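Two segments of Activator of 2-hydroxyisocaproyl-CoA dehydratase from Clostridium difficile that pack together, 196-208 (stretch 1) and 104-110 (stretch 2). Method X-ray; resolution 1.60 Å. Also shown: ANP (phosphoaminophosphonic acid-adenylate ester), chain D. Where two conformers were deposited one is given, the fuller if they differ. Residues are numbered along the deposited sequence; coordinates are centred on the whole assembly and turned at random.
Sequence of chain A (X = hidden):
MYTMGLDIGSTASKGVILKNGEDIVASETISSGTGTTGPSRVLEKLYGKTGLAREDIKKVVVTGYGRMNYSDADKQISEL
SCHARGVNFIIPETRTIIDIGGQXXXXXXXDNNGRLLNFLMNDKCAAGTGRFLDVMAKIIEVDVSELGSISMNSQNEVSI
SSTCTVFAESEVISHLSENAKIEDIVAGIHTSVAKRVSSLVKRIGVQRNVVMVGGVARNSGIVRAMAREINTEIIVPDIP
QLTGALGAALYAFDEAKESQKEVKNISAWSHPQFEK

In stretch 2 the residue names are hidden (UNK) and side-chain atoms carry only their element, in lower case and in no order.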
# COMPACT_ATOMS: atom_id res chain seq x y z
N ARG A 196 1.07 -3.56 -12.57
CA ARG A 196 2.16 -3.28 -11.64
C ARG A 196 3.33 -4.26 -11.79
O ARG A 196 4.50 -3.86 -11.70
CB ARG A 196 1.66 -3.28 -10.21
CG ARG A 196 2.74 -3.02 -9.21
CD ARG A 196 2.17 -2.55 -7.90
NE ARG A 196 3.22 -2.60 -6.89
CZ ARG A 196 4.17 -1.69 -6.79
NH1 ARG A 196 4.21 -0.65 -7.62
NH2 ARG A 196 5.11 -1.81 -5.85
N VAL A 197 3.03 -5.54 -12.02
CA VAL A 197 4.09 -6.54 -12.18
C VAL A 197 4.65 -6.46 -13.59
O VAL A 197 5.86 -6.57 -13.78
CB VAL A 197 3.56 -7.92 -11.86
CG1 VAL A 197 4.67 -8.99 -12.04
CG2 VAL A 197 3.06 -7.93 -10.41
N SER A 198 3.81 -6.18 -14.59
CA SER A 198 4.33 -6.07 -15.95
C SER A 198 5.32 -4.93 -16.11
O SER A 198 6.21 -5.02 -16.95
CB SER A 198 3.21 -5.94 -17.00
OG SER A 198 2.50 -4.74 -16.84
N SER A 199 5.20 -3.87 -15.31
CA SER A 199 6.15 -2.78 -15.38
C SER A 199 7.54 -3.29 -14.99
O SER A 199 8.55 -2.89 -15.58
CB SER A 199 5.73 -1.64 -14.45
OG SER A 199 6.73 -0.64 -14.38
N LEU A 200 7.60 -4.18 -14.01
CA LEU A 200 8.89 -4.75 -13.60
C LEU A 200 9.45 -5.61 -14.72
O LEU A 200 10.64 -5.53 -15.06
CB LEU A 200 8.76 -5.65 -12.36
CG LEU A 200 8.22 -5.04 -11.09
CD1 LEU A 200 8.29 -6.11 -10.01
CD2 LEU A 200 9.04 -3.81 -10.71
N VAL A 201 8.60 -6.45 -15.31
CA VAL A 201 9.04 -7.29 -16.40
C VAL A 201 9.58 -6.47 -17.57
O VAL A 201 10.62 -6.80 -18.14
CB VAL A 201 7.86 -8.16 -16.93
CG1 VAL A 201 8.29 -8.96 -18.13
CG2 VAL A 201 7.38 -9.07 -15.82
N LYS A 202 8.87 -5.41 -17.94
CA LYS A 202 9.31 -4.57 -19.05
C LYS A 202 10.64 -3.88 -18.74
O LYS A 202 11.49 -3.71 -19.62
CB LYS A 202 8.20 -3.57 -19.38
CG LYS A 202 6.96 -4.27 -19.95
CD LYS A 202 5.81 -3.28 -20.24
CE LYS A 202 4.60 -4.00 -20.83
NZ LYS A 202 3.44 -3.12 -21.14
N ARG A 203 10.83 -3.50 -17.49
CA ARG A 203 12.11 -2.90 -17.08
C ARG A 203 13.28 -3.88 -17.26
O ARG A 203 14.36 -3.49 -17.72
CB ARG A 203 12.01 -2.39 -15.64
CG ARG A 203 11.22 -1.09 -15.49
CD ARG A 203 10.87 -0.78 -14.02
NE ARG A 203 12.07 -0.59 -13.20
CZ ARG A 203 12.08 -0.61 -11.87
NH1 ARG A 203 13.22 -0.42 -11.21
NH2 ARG A 203 10.96 -0.83 -11.20
N ILE A 204 13.07 -5.14 -16.91
CA ILE A 204 14.12 -6.15 -17.04
C ILE A 204 14.29 -6.60 -18.48
O ILE A 204 15.35 -7.12 -18.86
CB ILE A 204 13.82 -7.37 -16.17
CG1 ILE A 204 14.24 -7.10 -14.73
CG2 ILE A 204 14.57 -8.59 -16.67
CD1 ILE A 204 13.97 -8.23 -13.78
N GLY A 205 13.25 -6.41 -19.28
CA GLY A 205 13.27 -6.87 -20.66
C GLY A 205 12.78 -8.30 -20.76
O GLY A 205 13.44 -9.23 -20.31
N VAL A 206 11.61 -8.48 -21.36
CA VAL A 206 11.03 -9.82 -21.43
C VAL A 206 11.87 -10.73 -22.32
O VAL A 206 12.34 -10.32 -23.38
CB VAL A 206 9.55 -9.79 -21.90
CG1 VAL A 206 9.48 -9.39 -23.35
CG2 VAL A 206 8.89 -11.14 -21.67
N GLN A 207 12.11 -11.96 -21.87
CA GLN A 207 12.77 -12.94 -22.72
C GLN A 207 12.11 -14.29 -22.55
O GLN A 207 11.94 -14.77 -21.44
CB GLN A 207 14.26 -13.04 -22.39
CG GLN A 207 15.07 -13.72 -23.47
CD GLN A 207 16.55 -13.64 -23.23
OE1 GLN A 207 17.00 -13.13 -22.20
NE2 GLN A 207 17.34 -14.14 -24.18
N ARG A 208 11.71 -14.91 -23.66
CA ARG A 208 11.08 -16.23 -23.61
C ARG A 208 12.11 -17.32 -23.27
O ARG A 208 13.28 -17.19 -23.62
CB ARG A 208 10.42 -16.55 -24.95
CG ARG A 208 9.43 -15.50 -25.37
CD ARG A 208 8.74 -15.88 -26.67
NE ARG A 208 7.75 -16.94 -26.47
CZ ARG A 208 7.01 -17.46 -27.44
NH1 ARG A 208 7.14 -17.03 -28.68
NH2 ARG A 208 6.13 -18.41 -27.16
N UNK A 104 5.41 -10.19 -1.89
CA UNK A 104 6.22 -9.52 -2.90
C UNK A 104 6.12 -10.19 -4.26
O UNK A 104 5.64 -11.31 -4.36
o UNK A 104 8.57 -11.38 -3.28
c UNK A 104 7.69 -9.30 -2.47
c UNK A 104 8.48 -10.61 -2.31
o UNK A 104 9.06 -10.83 -1.21
N UNK A 105 6.53 -9.47 -5.29
CA UNK A 105 6.56 -10.03 -6.63
C UNK A 105 7.99 -9.90 -7.09
O UNK A 105 8.62 -8.85 -6.93
c UNK A 105 5.67 -9.25 -7.56
N UNK A 106 8.51 -11.00 -7.59
CA UNK A 106 9.89 -11.07 -8.01
C UNK A 106 9.97 -11.37 -9.48
O UNK A 106 9.24 -12.24 -9.98
c UNK A 106 12.03 -12.72 -3.73
c UNK A 106 10.74 -11.92 -5.74
c UNK A 106 11.40 -13.13 -5.07
c UNK A 106 10.60 -12.19 -7.24
n UNK A 106 11.01 -12.55 -2.65
N UNK A 107 10.86 -10.68 -10.18
CA UNK A 107 11.11 -11.01 -11.57
C UNK A 107 12.57 -11.34 -11.77
O UNK A 107 13.47 -10.52 -11.46
c UNK A 107 10.97 -10.26 -13.95
c UNK A 107 10.70 -9.86 -12.51
c UNK A 107 9.22 -9.55 -12.32
N UNK A 108 12.81 -12.55 -12.24
CA UNK A 108 14.15 -13.07 -12.42
C UNK A 108 14.44 -13.19 -13.89
O UNK A 108 13.61 -13.74 -14.66
c UNK A 108 14.64 -16.12 -9.97
c UNK A 108 14.26 -14.49 -11.81
c UNK A 108 14.27 -14.65 -10.29
c UNK A 108 12.93 -14.27 -9.67
N UNK A 109 15.60 -12.71 -14.29
CA UNK A 109 16.09 -12.96 -15.63
C UNK A 109 17.24 -13.95 -15.50
O UNK A 109 18.14 -13.76 -14.69
c UNK A 109 17.49 -10.73 -19.85
n UNK A 109 16.20 -10.19 -20.35
c UNK A 109 17.25 -11.92 -17.64
c UNK A 109 16.57 -11.68 -16.31
c UNK A 109 17.60 -10.61 -18.34
N UNK A 110 17.19 -15.02 -16.29
CA UNK A 110 18.20 -16.07 -16.20
C UNK A 110 19.03 -16.11 -17.48
O UNK A 110 18.52 -15.77 -18.55
c UNK A 110 17.18 -17.16 -13.57
c UNK A 110 17.54 -17.44 -16.04
c UNK A 110 15.97 -18.98 -14.83
c UNK A 110 16.53 -17.55 -14.89
PG ANP D . 6.19 -14.44 -0.55
O1G ANP D . 7.01 -14.38 0.73
O2G ANP D . 6.91 -15.25 -1.60
O3G ANP D . 5.77 -13.11 -1.04
PB ANP D . 4.36 -16.85 -0.31
O1B ANP D . 3.82 -17.46 0.96
O2B ANP D . 5.47 -17.63 -1.02
N3B ANP D . 4.75 -15.19 0.01
PA ANP D . 2.58 -17.91 -2.35
O1A ANP D . 2.39 -19.15 -1.55
O2A ANP D . 3.47 -17.89 -3.57
O3A ANP D . 3.13 -16.73 -1.38
O5' ANP D . 1.19 -17.25 -2.79
C5' ANP D . 0.24 -16.82 -1.80
C4' ANP D . -1.04 -16.39 -2.50
O4' ANP D . -1.44 -17.06 -3.69
C3' ANP D . -2.20 -15.67 -1.84
O3' ANP D . -1.81 -14.34 -1.44
C2' ANP D . -3.29 -15.73 -2.91
O2' ANP D . -3.53 -14.45 -3.53
C1' ANP D . -2.79 -16.71 -3.98
N9 ANP D . -3.53 -17.99 -4.00
C8 ANP D . -3.44 -19.00 -3.11
N7 ANP D . -4.22 -20.04 -3.48
C5 ANP D . -4.83 -19.67 -4.64
C6 ANP D . -5.77 -20.29 -5.57
N6 ANP D . -6.25 -21.53 -5.31
N1 ANP D . -6.14 -19.58 -6.67
C2 ANP D . -5.66 -18.35 -6.93
N3 ANP D . -4.81 -17.72 -6.11
C4 ANP D . -4.36 -18.33 -4.98
O HOH W 1 18.90 -14.39 -20.83

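Position 104 carries two side-chain carbons, the second bearing two oxygens. It lies out of reach of the helix of stretch 1, while its backbone N donates a hydrogen bond to O3G of ANP (3.1 Å). The residue is Asp 104.

Position 105 opens the strand with a single side-chain carbon. That CB points toward the helix and lies 4.1 Å from CG2 of Val 197, and its backbone O is 4.1 Å from CD1 of Leu 200. One carbon and nothing beyond it make this Ala 105.

At position 106 four carbons run in a row and end in a nitrogen, and the CA-to-CB bond points away from the helix. The chain touches nothing on stretch 1. This is Lys 106, and its NZ forms a salt bridge with Asp 104 OD1 at 2.8 Å, with a weak hydrogen bond to Asp 104 OD2 at 3.0 Å.

Position 107 has three side-chain carbons, one carrying the other two, and again faces the helix, where they meet Leu 200, Val 201 and Ile 204. Branching at CB with no further atoms identifies Val 107. Its CG2 packs 3.9 Å from Leu 200 CB and 4.0 Å from Val 201 CG2, while its CG1 lies 3.6 Å from Ile 204 CD1.

Position 108 shows four carbons forked at the second. The CA-to-CB bond points away from the helix, and the side chain makes no contact with stretch 1; the residue is Leu 108.

Position 109 turns back toward stretch 1 with four carbons in a row ending in nitrogen, a chain that runs past Ile 204 to Gly 205 and Gln 207. This is Lys 109. Its CB lies 3.7 Å from Ile 204 CG2. Farther out, CE comes within 3.4 Å of Gln 207 OE1, and NZ lies 2.9 Å from Gly 205 O, just past the helix.

Position 110 again has four carbons forked at the second. Its CA-to-CB bond points sideways, and the side chain does not touch stretch 1. It is Leu 110, whose backbone O accepts a hydrogen bond from a water (2.7 Å) that also donates to Gln 207 OE1 (2.7 Å), bridging the two stretches.

Helix and strand run nearly parallel, at 21°, with their axes 8.8 Å apart at closest approach. Strand alternation brings Ala 105, Val 107 and Lys 109 to the helix, where Val 197, Leu 200, Val 201 and Ile 204 receive them. The packing is apolar along most of its length and becomes polar where the helix gives way to Gly 205, whose positive phi suits a residue without a side chain.

Stretch 2, residues 104-110: DAKVLKL
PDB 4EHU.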